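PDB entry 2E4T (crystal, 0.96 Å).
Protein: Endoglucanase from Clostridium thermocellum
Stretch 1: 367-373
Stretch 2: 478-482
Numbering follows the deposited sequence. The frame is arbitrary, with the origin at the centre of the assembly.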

ATOM      1  N   HIS A 367      -4.067 -19.344  -3.634  1.00  6.81           N
ATOM      2  CA  HIS A 367      -4.020 -19.996  -4.937  1.00  7.11           C
ATOM      3  C   HIS A 367      -2.797 -19.489  -5.694  1.00  5.97           C
ATOM      4  O   HIS A 367      -2.395 -18.313  -5.560  1.00  5.82           O
ATOM      5  CB  HIS A 367      -5.295 -19.635  -5.756  1.00  8.01           C
ATOM      6  CG  HIS A 367      -5.480 -20.415  -7.011  1.00  7.90           C
ATOM      7  ND1 HIS A 367      -5.141 -19.936  -8.277  1.00  7.24           N
ATOM      8  CD2 HIS A 367      -6.016 -21.645  -7.159  1.00 12.59           C
ATOM      9  CE1 HIS A 367      -5.448 -20.895  -9.139  1.00  8.45           C
ATOM     10  NE2 HIS A 367      -5.992 -21.937  -8.499  1.00 12.06           N
ATOM     11  N   ILE A 368      -2.257 -20.324  -6.587  1.00  5.97           N
ATOM     12  CA  ILE A 368      -1.079 -19.918  -7.350  1.00  5.35           C
ATOM     13  C   ILE A 368      -1.337 -18.581  -8.069  1.00  5.67           C
ATOM     14  O   ILE A 368      -0.387 -17.753  -8.155  1.00  5.62           O
ATOM     15  CB  ILE A 368      -0.658 -21.012  -8.363  1.00  5.78           C
ATOM     16  CG1 ILE A 368       0.626 -20.641  -9.109  1.00  6.60           C
ATOM     17  CG2 ILE A 368      -1.770 -21.338  -9.366  1.00  7.29           C
ATOM     18  CD1 ILE A 368       1.833 -20.307  -8.250  1.00  6.53           C
ATOM     19  N   THR A 369      -2.533 -18.342  -8.588  1.00  5.80           N
ATOM     20  CA  THR A 369      -2.753 -17.095  -9.332  1.00  5.37           C
ATOM     21  C   THR A 369      -2.720 -15.864  -8.417  1.00  5.19           C
ATOM     22  O   THR A 369      -2.373 -14.763  -8.903  1.00  5.53           O
ATOM     23  CB  THR A 369      -4.020 -17.140 -10.174  1.00  5.68           C
ATOM     24  OG1 THR A 369      -5.199 -17.291  -9.333  1.00  6.10           O
ATOM     25  CG2 THR A 369      -3.957 -18.182 -11.242  1.00  6.55           C
ATOM     26  N   GLY A 370      -3.071 -16.003  -7.139  1.00  5.35           N
ATOM     27  CA  GLY A 370      -2.888 -14.891  -6.229  1.00  5.88           C
ATOM     28  C   GLY A 370      -1.429 -14.598  -5.984  1.00  5.03           C
ATOM     29  O   GLY A 370      -1.027 -13.431  -5.796  1.00  5.80           O
ATOM     30  N   GLY A 371      -0.574 -15.632  -5.983  1.00  5.29           N
ATOM     31  CA  GLY A 371       0.867 -15.423  -5.819  1.00  5.28           C
ATOM     32  C   GLY A 371       1.516 -14.810  -7.049  1.00  5.17           C
ATOM     33  O   GLY A 371       2.372 -13.909  -6.929  1.00  5.17           O
ATOM     34  N   ILE A 372       1.153 -15.296  -8.231  1.00  4.94           N
ATOM     35  CA  ILE A 372       1.685 -14.726  -9.454  1.00  4.72           C
ATOM     36  C   ILE A 372       1.206 -13.282  -9.612  1.00  4.84           C
ATOM     37  O   ILE A 372       2.016 -12.388  -9.925  1.00  5.36           O
ATOM     38  CB  ILE A 372       1.352 -15.603 -10.674  1.00  5.35           C
ATOM     39  CG1 ILE A 372       2.064 -16.974 -10.530  1.00  6.00           C
ATOM     40  CG2 ILE A 372       1.767 -14.876 -11.952  1.00  6.28           C
ATOM     41  CD1 ILE A 372       1.678 -17.975 -11.616  1.00  7.68           C
ATOM     42  N   ALA A 373      -0.082 -13.028  -9.396  1.00  4.79           N
ATOM     43  CA  ALA A 373      -0.566 -11.647  -9.494  1.00  5.08           C
ATOM     44  C   ALA A 373       0.156 -10.754  -8.487  1.00  4.70           C
ATOM     45  O   ALA A 373       0.529  -9.616  -8.820  1.00  4.89           O
ATOM     46  CB  ALA A 373      -2.081 -11.580  -9.311  1.00  5.89           C
ATOM     47  N   ALA A 478      11.947 -20.491  -6.850  1.00  5.46           N
ATOM     48  CA  ALA A 478      10.622 -20.415  -7.480  1.00  5.88           C
ATOM     49  C   ALA A 478       9.553 -20.972  -6.555  1.00  5.53           C
ATOM     50  O   ALA A 478       9.817 -21.766  -5.651  1.00  5.95           O
ATOM     51  CB  ALA A 478      10.598 -21.185  -8.809  1.00  7.16           C
ATOM     52  N   PHE A 479       8.310 -20.544  -6.846  1.00  5.80           N
ATOM     53  CA  PHE A 479       7.128 -21.209  -6.303  1.00  5.57           C
ATOM     54  C   PHE A 479       6.165 -21.523  -7.455  1.00  5.97           C
ATOM     55  O   PHE A 479       6.270 -21.013  -8.576  1.00  6.75           O
ATOM     56  CB  PHE A 479       6.438 -20.405  -5.175  1.00  5.88           C
ATOM     57  CG  PHE A 479       5.849 -19.069  -5.594  1.00  5.49           C
ATOM     58  CD1 PHE A 479       4.587 -18.988  -6.175  1.00  6.42           C
ATOM     59  CD2 PHE A 479       6.548 -17.875  -5.366  1.00  5.79           C
ATOM     60  CE1 PHE A 479       4.026 -17.770  -6.485  1.00  6.48           C
ATOM     61  CE2 PHE A 479       5.976 -16.651  -5.666  1.00  6.00           C
ATOM     62  CZ  PHE A 479       4.696 -16.583  -6.212  1.00  6.09           C
ATOM     63  N   ASP A 480       5.227 -22.452  -7.166  1.00  6.18           N
ATOM     64  CA  ASP A 480       4.389 -23.009  -8.221  1.00  6.53           C
ATOM     65  C   ASP A 480       3.184 -23.693  -7.531  1.00  6.65           C
ATOM     66  O   ASP A 480       3.013 -23.569  -6.312  1.00  7.07           O
ATOM     67  CB  ASP A 480       5.184 -23.943  -9.142  1.00  7.87           C
ATOM     68  CG  ASP A 480       5.886 -25.027  -8.356  1.00  8.43           C
ATOM     69  OD1 ASP A 480       5.325 -25.522  -7.328  1.00  9.96           O
ATOM     70  OD2 ASP A 480       7.006 -25.417  -8.792  1.00 11.61           O
ATOM     71  N   ARG A 481       2.375 -24.419  -8.289  1.00  7.16           N
ATOM     72  CA  ARG A 481       1.193 -25.091  -7.685  1.00  7.53           C
ATOM     73  C   ARG A 481       1.591 -26.153  -6.694  1.00  7.54           C
ATOM     74  O   ARG A 481       0.780 -26.503  -5.813  1.00  9.32           O
ATOM     75  CB  ARG A 481       0.299 -25.660  -8.772  1.00  7.92           C
ATOM     76  CG  ARG A 481      -0.546 -24.577  -9.368  1.00  8.73           C
ATOM     77  CD  ARG A 481      -1.296 -25.005 -10.575  1.00  8.39           C
ATOM     78  NE  ARG A 481      -0.394 -25.290 -11.688  1.00  8.18           N
ATOM     79  CZ  ARG A 481      -0.795 -25.663 -12.899  1.00  9.61           C
ATOM     80  NH1 ARG A 481      -2.115 -25.815 -13.138  1.00 10.36           N
ATOM     81  NH2 ARG A 481       0.094 -25.923 -13.842  1.00 12.01           N
ATOM     82  N   GLY A 482       2.756 -26.741  -6.841  1.00  8.03           N
ATOM     83  CA  GLY A 482       3.165 -27.777  -5.891  1.00  8.60           C
ATOM     84  C   GLY A 482       3.334 -27.253  -4.479  1.00  8.72           C
ATOM     85  O   GLY A 482       3.095 -27.983  -3.488  1.00 10.89           O
TER

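The phenyl ring of Phe479 meets the helix at a residue that has no side chain: a CB on Gly371 would point toward the second stretch, and in ideal geometry it would lie 2.9 Å from Phe479 CE1, a clash. The absent side chain lets the ring edge come up against the backbone itself, with Phe479 CZ 3.6 Å from Gly371 O and Phe479 CE1 4.2 Å from Ile372 N. Both backbone atoms lie near the plane of the ring, so the aromatic group presents its edge, not its face, to the helix. Phe479 reaches this position although its CA-to-CB bond points sideways; with chi1 in the p well, the end of the side chain comes nearer to the helix.

Ile368, in the first turn of the helix, supplies the largest share of the covered surface. Its CA-to-CB bond points toward the second stretch, and its chi1 t, chi2 p conformation places CD1 3.7 Å from Phe479 CD1, again at the ring edge, and 3.7 Å from the backbone carbon Asp480 C. Its other methyl, CG2, packs 3.5 Å from Arg481 CG, so both methyls of the isoleucine pack against the second stretch. Arg481 contributes here through the aliphatic part of its side chain, while its guanidinium carbon, Arg481 CZ, lies 5.7 Å from Ile368 CG2.

No hydrogen bond joins the stretches; the contact rests on van der Waals packing, and several polar groups are engaged within their own stretch. At the start of the helix, His367 ND1 accepts from Thr369 N (3.1 Å) as an N-cap and is also hydrogen-bonded to Thr369 OG1 (2.8 Å). In the second stretch, Gly482 N donates a weak hydrogen bond to Asp480 OD1 (2.9 Å), which spans Arg481.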